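Local coordinates for protein carbohydrate deacetylase Agd3 (Neosartorya fumigata, PDB 6NWZ) that probably removes N-acetyl groups from the exopolysaccharide galactosaminogalactan, binds zinc, and is required for Aspergillus fumigatus biofilm formation, at residues Gly76-Ala81 and Val117-Tyr122; Val121-Lys126 and Ala213-Phe218. One frame throughout, in Å; residues are numbered along the deposited sequence.

Interaction 1: Gly76-Ala81 and Val117-Tyr122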
loop_
_atom_site.group_PDB
_atom_site.type_symbol
_atom_site.label_atom_id
_atom_site.label_comp_id
_atom_site.label_asym_id
_atom_site.label_seq_id
_atom_site.Cartn_x
_atom_site.Cartn_y
_atom_site.Cartn_z
ATOM N N GLY A 76 3.174 22.061 12.207
ATOM C CA GLY A 76 3.427 21.032 13.193
ATOM C C GLY A 76 4.907 20.763 13.284
ATOM O O GLY A 76 5.677 21.098 12.376
ATOM N N ILE A 77 5.300 20.166 14.404
ATOM C CA ILE A 77 6.692 19.832 14.664
ATOM C C ILE A 77 6.753 18.401 15.175
ATOM O O ILE A 77 5.971 18.016 16.054
ATOM C CB ILE A 77 7.337 20.794 15.679
ATOM C CG1 ILE A 77 7.065 22.250 15.283
ATOM C CG2 ILE A 77 8.829 20.530 15.766
ATOM C CD1 ILE A 77 7.319 23.259 16.389
ATOM N N VAL A 78 7.665 17.611 14.615
ATOM C CA VAL A 78 7.907 16.239 15.045
ATOM C C VAL A 78 9.383 16.110 15.381
ATOM O O VAL A 78 10.242 16.471 14.568
ATOM C CB VAL A 78 7.506 15.214 13.969
ATOM C CG1 VAL A 78 7.331 13.835 14.593
ATOM C CG2 VAL A 78 6.245 15.650 13.242
ATOM N N VAL A 79 9.677 15.605 16.575
ATOM C CA VAL A 79 11.047 15.439 17.041
ATOM C C VAL A 79 11.228 14.003 17.497
ATOM O O VAL A 79 10.442 13.500 18.308
ATOM C CB VAL A 79 11.389 16.408 18.186
ATOM C CG1 VAL A 79 12.900 16.455 18.393
ATOM C CG2 VAL A 79 10.817 17.790 17.905
ATOM N N ALA A 80 12.268 13.351 16.990
ATOM C CA ALA A 80 12.545 11.955 17.290
ATOM C C ALA A 80 13.680 11.866 18.303
ATOM O O ALA A 80 14.785 12.358 18.046
ATOM C CB ALA A 80 12.897 11.189 16.015
ATOM N N ALA A 81 13.397 11.250 19.454
ATOM C CA ALA A 81 14.396 10.962 20.485
ATOM C C ALA A 81 15.038 12.230 21.043
ATOM O O ALA A 81 16.182 12.202 21.506
ATOM C CB ALA A 81 15.473 10.005 19.961
ATOM N N VAL A 117 4.804 16.743 18.177
ATOM C CA VAL A 117 4.799 15.308 18.424
ATOM C C VAL A 117 6.226 14.873 18.728
ATOM O O VAL A 117 7.162 15.256 18.017
ATOM C CB VAL A 117 4.232 14.529 17.225
ATOM C CG1 VAL A 117 4.454 13.035 17.404
ATOM C CG2 VAL A 117 2.753 14.839 17.047
ATOM N N GLN A 118 6.392 14.083 19.786
ATOM C CA GLN A 118 7.685 13.510 20.143
ATOM C C GLN A 118 7.521 12.013 20.349
ATOM O O GLN A 118 6.687 11.583 21.152
ATOM C CB GLN A 118 8.252 14.158 21.405
ATOM C CG GLN A 118 8.483 15.643 21.283
ATOM C CD GLN A 118 9.642 16.105 22.132
ATOM O OE1 GLN A 118 10.700 15.473 22.153
ATOM N NE2 GLN A 118 9.452 17.207 22.842
ATOM N N PHE A 119 8.312 11.223 19.631
ATOM C CA PHE A 119 8.303 9.781 19.801
ATOM C C PHE A 119 9.726 9.284 20.010
ATOM O O PHE A 119 10.702 9.953 19.659
ATOM C CB PHE A 119 7.634 9.056 18.614
ATOM C CG PHE A 119 8.316 9.260 17.280
ATOM C CD1 PHE A 119 9.449 8.531 16.935
ATOM C CD2 PHE A 119 7.789 10.144 16.350
ATOM C CE1 PHE A 119 10.063 8.708 15.699
ATOM C CE2 PHE A 119 8.396 10.323 15.111
ATOM C CZ PHE A 119 9.535 9.603 14.786
ATOM N N ASP A 120 9.821 8.088 20.596
ATOM C CA ASP A 120 11.096 7.492 20.997
ATOM C C ASP A 120 11.778 8.341 22.067
ATOM O O ASP A 120 12.990 8.562 22.036
ATOM C CB ASP A 120 12.014 7.271 19.790
ATOM C CG ASP A 120 13.172 6.343 20.098
ATOM O OD1 ASP A 120 13.112 5.634 21.125
ATOM O OD2 ASP A 120 14.147 6.333 19.317
ATOM N N VAL A 121 10.992 8.818 23.032
ATOM C CA VAL A 121 11.501 9.627 24.130
ATOM C C VAL A 121 11.297 8.881 25.443
ATOM O O VAL A 121 10.370 8.078 25.597
ATOM C CB VAL A 121 10.835 11.023 24.184
ATOM C CG1 VAL A 121 11.134 11.802 22.913
ATOM C CG2 VAL A 121 9.334 10.900 24.404
ATOM N N TYR A 122 12.189 9.151 26.389
ATOM C CA TYR A 122 12.122 8.543 27.712
ATOM C C TYR A 122 11.189 9.359 28.600
ATOM O O TYR A 122 11.266 10.591 28.595
ATOM C CB TYR A 122 13.523 8.467 28.325
ATOM C CG TYR A 122 13.580 7.874 29.720
ATOM C CD1 TYR A 122 13.649 6.499 29.914
ATOM C CD2 TYR A 122 13.586 8.695 30.843
ATOM C CE1 TYR A 122 13.708 5.954 31.196
ATOM C CE2 TYR A 122 13.645 8.162 32.125
ATOM C CZ TYR A 122 13.707 6.794 32.296
ATOM O OH TYR A 122 13.767 6.271 33.569
#

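Interaction 2: Val121-Lys126 and Ala213-Phe218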
loop_
_atom_site.group_PDB
_atom_site.type_symbol
_atom_site.label_atom_id
_atom_site.label_comp_id
_atom_site.label_asym_id
_atom_site.label_seq_id
_atom_site.Cartn_x
_atom_site.Cartn_y
_atom_site.Cartn_z
ATOM N N VAL A 121 10.992 8.818 23.032
ATOM C CA VAL A 121 11.501 9.627 24.130
ATOM C C VAL A 121 11.297 8.881 25.443
ATOM O O VAL A 121 10.370 8.078 25.597
ATOM C CB VAL A 121 10.835 11.023 24.184
ATOM C CG1 VAL A 121 11.134 11.802 22.913
ATOM C CG2 VAL A 121 9.334 10.900 24.404
ATOM N N TYR A 122 12.189 9.151 26.389
ATOM C CA TYR A 122 12.122 8.543 27.712
ATOM C C TYR A 122 11.189 9.359 28.600
ATOM O O TYR A 122 11.266 10.591 28.595
ATOM C CB TYR A 122 13.523 8.467 28.325
ATOM C CG TYR A 122 13.580 7.874 29.720
ATOM C CD1 TYR A 122 13.649 6.499 29.914
ATOM C CD2 TYR A 122 13.586 8.695 30.843
ATOM C CE1 TYR A 122 13.708 5.954 31.196
ATOM C CE2 TYR A 122 13.645 8.162 32.125
ATOM C CZ TYR A 122 13.707 6.794 32.296
ATOM O OH TYR A 122 13.767 6.271 33.569
ATOM N N PRO A 123 10.290 8.714 29.361
ATOM C CA PRO A 123 9.327 9.476 30.173
ATOM C C PRO A 123 9.998 10.326 31.240
ATOM O O PRO A 123 10.622 9.809 32.172
ATOM C CB PRO A 123 8.445 8.386 30.795
ATOM C CG PRO A 123 9.263 7.142 30.737
ATOM C CD PRO A 123 10.102 7.262 29.498
ATOM N N GLY A 124 9.865 11.641 31.104
ATOM C CA GLY A 124 10.455 12.569 32.033
ATOM C C GLY A 124 9.520 13.721 32.324
ATOM O O GLY A 124 8.380 13.756 31.846
ATOM N N PRO A 125 9.986 14.690 33.115
ATOM C CA PRO A 125 9.118 15.825 33.471
ATOM C C PRO A 125 8.648 16.630 32.272
ATOM O O PRO A 125 7.544 17.186 32.307
ATOM C CB PRO A 125 10.006 16.664 34.400
ATOM C CG PRO A 125 11.043 15.716 34.901
ATOM C CD PRO A 125 11.303 14.781 33.763
ATOM N N LYS A 126 9.451 16.705 31.206
ATOM C CA LYS A 126 9.044 17.425 30.004
ATOM C C LYS A 126 7.839 16.785 29.327
ATOM O O LYS A 126 7.211 17.419 28.472
ATOM C CB LYS A 126 10.211 17.500 29.018
ATOM C CG LYS A 126 11.424 18.239 29.547
ATOM C CD LYS A 126 12.691 17.762 28.860
ATOM C CE LYS A 126 12.825 16.248 28.962
ATOM N NZ LYS A 126 12.656 15.746 30.360
ATOM N N ALA A 213 3.353 12.711 23.133
ATOM C CA ALA A 213 4.613 12.037 23.425
ATOM C C ALA A 213 4.413 10.529 23.431
ATOM O O ALA A 213 3.507 10.020 24.099
ATOM C CB ALA A 213 5.186 12.491 24.773
ATOM N N PHE A 214 5.275 9.821 22.704
ATOM C CA PHE A 214 5.247 8.366 22.617
ATOM C C PHE A 214 6.472 7.799 23.325
ATOM O O PHE A 214 7.609 8.074 22.922
ATOM C CB PHE A 214 5.212 7.903 21.160
ATOM C CG PHE A 214 3.855 8.011 20.512
ATOM C CD1 PHE A 214 3.442 9.194 19.929
ATOM C CD2 PHE A 214 3.002 6.917 20.470
ATOM C CE1 PHE A 214 2.201 9.293 19.326
ATOM C CE2 PHE A 214 1.759 7.009 19.871
ATOM C CZ PHE A 214 1.357 8.198 19.297
ATOM N N PHE A 215 6.242 7.007 24.370
ATOM C CA PHE A 215 7.310 6.351 25.124
ATOM C C PHE A 215 7.734 5.029 24.496
ATOM O O PHE A 215 7.986 4.047 25.201
ATOM C CB PHE A 215 6.859 6.144 26.567
ATOM C CG PHE A 215 6.404 7.405 27.248
ATOM C CD1 PHE A 215 7.135 8.577 27.126
ATOM C CD2 PHE A 215 5.239 7.420 28.000
ATOM C CE1 PHE A 215 6.715 9.743 27.751
ATOM C CE2 PHE A 215 4.813 8.582 28.627
ATOM C CZ PHE A 215 5.553 9.744 28.501
ATOM N N ILE A 216 7.814 4.978 23.167
ATOM C CA ILE A 216 8.200 3.772 22.446
ATOM C C ILE A 216 8.914 4.201 21.173
ATOM O O ILE A 216 8.635 5.268 20.617
ATOM C CB ILE A 216 6.973 2.875 22.147
ATOM C CG1 ILE A 216 7.391 1.600 21.415
ATOM C CG2 ILE A 216 5.916 3.634 21.347
ATOM C CD1 ILE A 216 6.256 0.629 21.208
ATOM N N GLY A 217 9.864 3.381 20.728
ATOM C CA GLY A 217 10.559 3.670 19.488
ATOM C C GLY A 217 9.691 3.404 18.270
ATOM O O GLY A 217 8.742 2.622 18.306
ATOM N N PHE A 218 10.029 4.076 17.172
ATOM C CA PHE A 218 9.349 3.906 15.896
ATOM C C PHE A 218 10.302 3.325 14.857
ATOM O O PHE A 218 11.501 3.619 14.860
ATOM C CB PHE A 218 8.780 5.237 15.400
ATOM C CG PHE A 218 7.415 5.544 15.937
ATOM C CD1 PHE A 218 7.226 5.826 17.276
ATOM C CD2 PHE A 218 6.320 5.558 15.093
ATOM C CE1 PHE A 218 5.963 6.113 17.766
ATOM C CE2 PHE A 218 5.056 5.845 15.574
ATOM C CZ PHE A 218 4.878 6.123 16.911
#

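Interaction 1: Gly76-Ala81 and Val117-Tyr122
The Phe119 ring leans across toward strand 76-80, with Ala80 CA over one face, and Ala80 CB stands 3.8 Å from Phe119 CE1. Val78 reaches the same ring obliquely, its CG1 3.7 Å from Phe119 CE2. The ring gets there because chi1 of 62° sets CG between the backbone N and the carbonyl carbon, tilting the ring across toward Ala80 rather than straight up from the sheet. Val78 CG1 also meets Val117 CG1 at 4.1 Å, so Val78, Ala80, Val117 and Phe119 form one apolar face. On the other face, the Gln118 amide places OE1 near Val79 CB, while its NE2 is hydrogen-bonded to Gln211 OE1, which fixes the polar end.

Between these two layers of side chains the backbones run parallel, their short axes 4.8 Å apart and inclined by 14°. The register pairs Val78 with Val117, Val79 with Gln118 and Ala80 with Phe119. Val117 N donates to Ile77 O at 2.7 Å, Val79 N to Val117 O at 2.9 Å and Ala81 N to Phe119 O at 3.0 Å; the intervening bond, Phe119 N to Val79 O at 3.4 Å, is weak. Ala81 and Asp120 both have positive phi, so the two chains bend at matching positions just beyond the last paired residues.

On its far side, strand 76-80 hydrogen-bonds to strand 22-31 through Val78 and Ala80 with Ile30. Helix 224-237 packs on the face of Val78 and Val117 with Trp233, which touches both valines, while Trp102 of helix 99-112 touches Val79 and Gln118 on the other. The pair is therefore a buried piece of parallel sheet with helices on both faces, in the part of the chain assigned to the carbohydrate-binding module of family CBM87.

Interaction 2: Val121-Lys126 and Ala213-Phe218
Phe215 packs against Val121 and Pro123, and its contacts change along the side chain. CB lies 4.1 Å from Val121 O. Chi1 of -55° puts CG anti to the carbonyl carbon and carries the ring to the loop. There CD1 comes 3.6 Å from Val121 O, which sits at the ring edge in its plane, and 4.2 Å from Val121 CG2. Farther out, CE1 meets Pro123 CA at 3.6 Å, and CZ lies near Pro123 CB. That CB is centred over one face, 3.8 Å from the ring centroid and 14° off the normal, the geometry of a CH-pi contact.

Backbone contacts are looser. Val121 N donates to Phe214 O, but at 3.5 Å the bond is weak, and the same carbonyl takes a second weak bond from Ile216 N within its own segment. Phe215 CA in turn makes a CA-H...O contact with Val121 O. Val121 CG2 adds apolar contact with Ala213 CB at 4.5 Å.

Thr199 and Val202 of strand 198-206, Ala129 and Ala174 surround the Phe215 side chain as well, so the ring is buried. The arrangement is a proline-aromatic CH-pi contact where the chains leave the neighbouring parallel strands 115-119 and 209-214, joining the loop after the first to the exit from the second.

How the interactions relate
Interaction 1 is strand pairing; interaction 2 lies just beyond it, where the loop after strand 115-119 meets the end of strand 209-214. Their centres are 8 Å apart and they share Val121 and Tyr122. Strand 115-119 is the middle element: 76-80 pairs along one edge and 209-214 along the other, where Gln118 O and Phe214 N, 2.7 Å apart, probably form a hydrogen bond. Phe119 CB also packs 3.5 Å from Phe218 CE1. Glu210, which holds a zinc ion with Leu684, lies about 9 Å from Val117, side chain to side chain; a bound zinc ion is about 13 Å from the Val117 side chain. The Asp256, His388 and His392 zinc site is in the deacetylase domain.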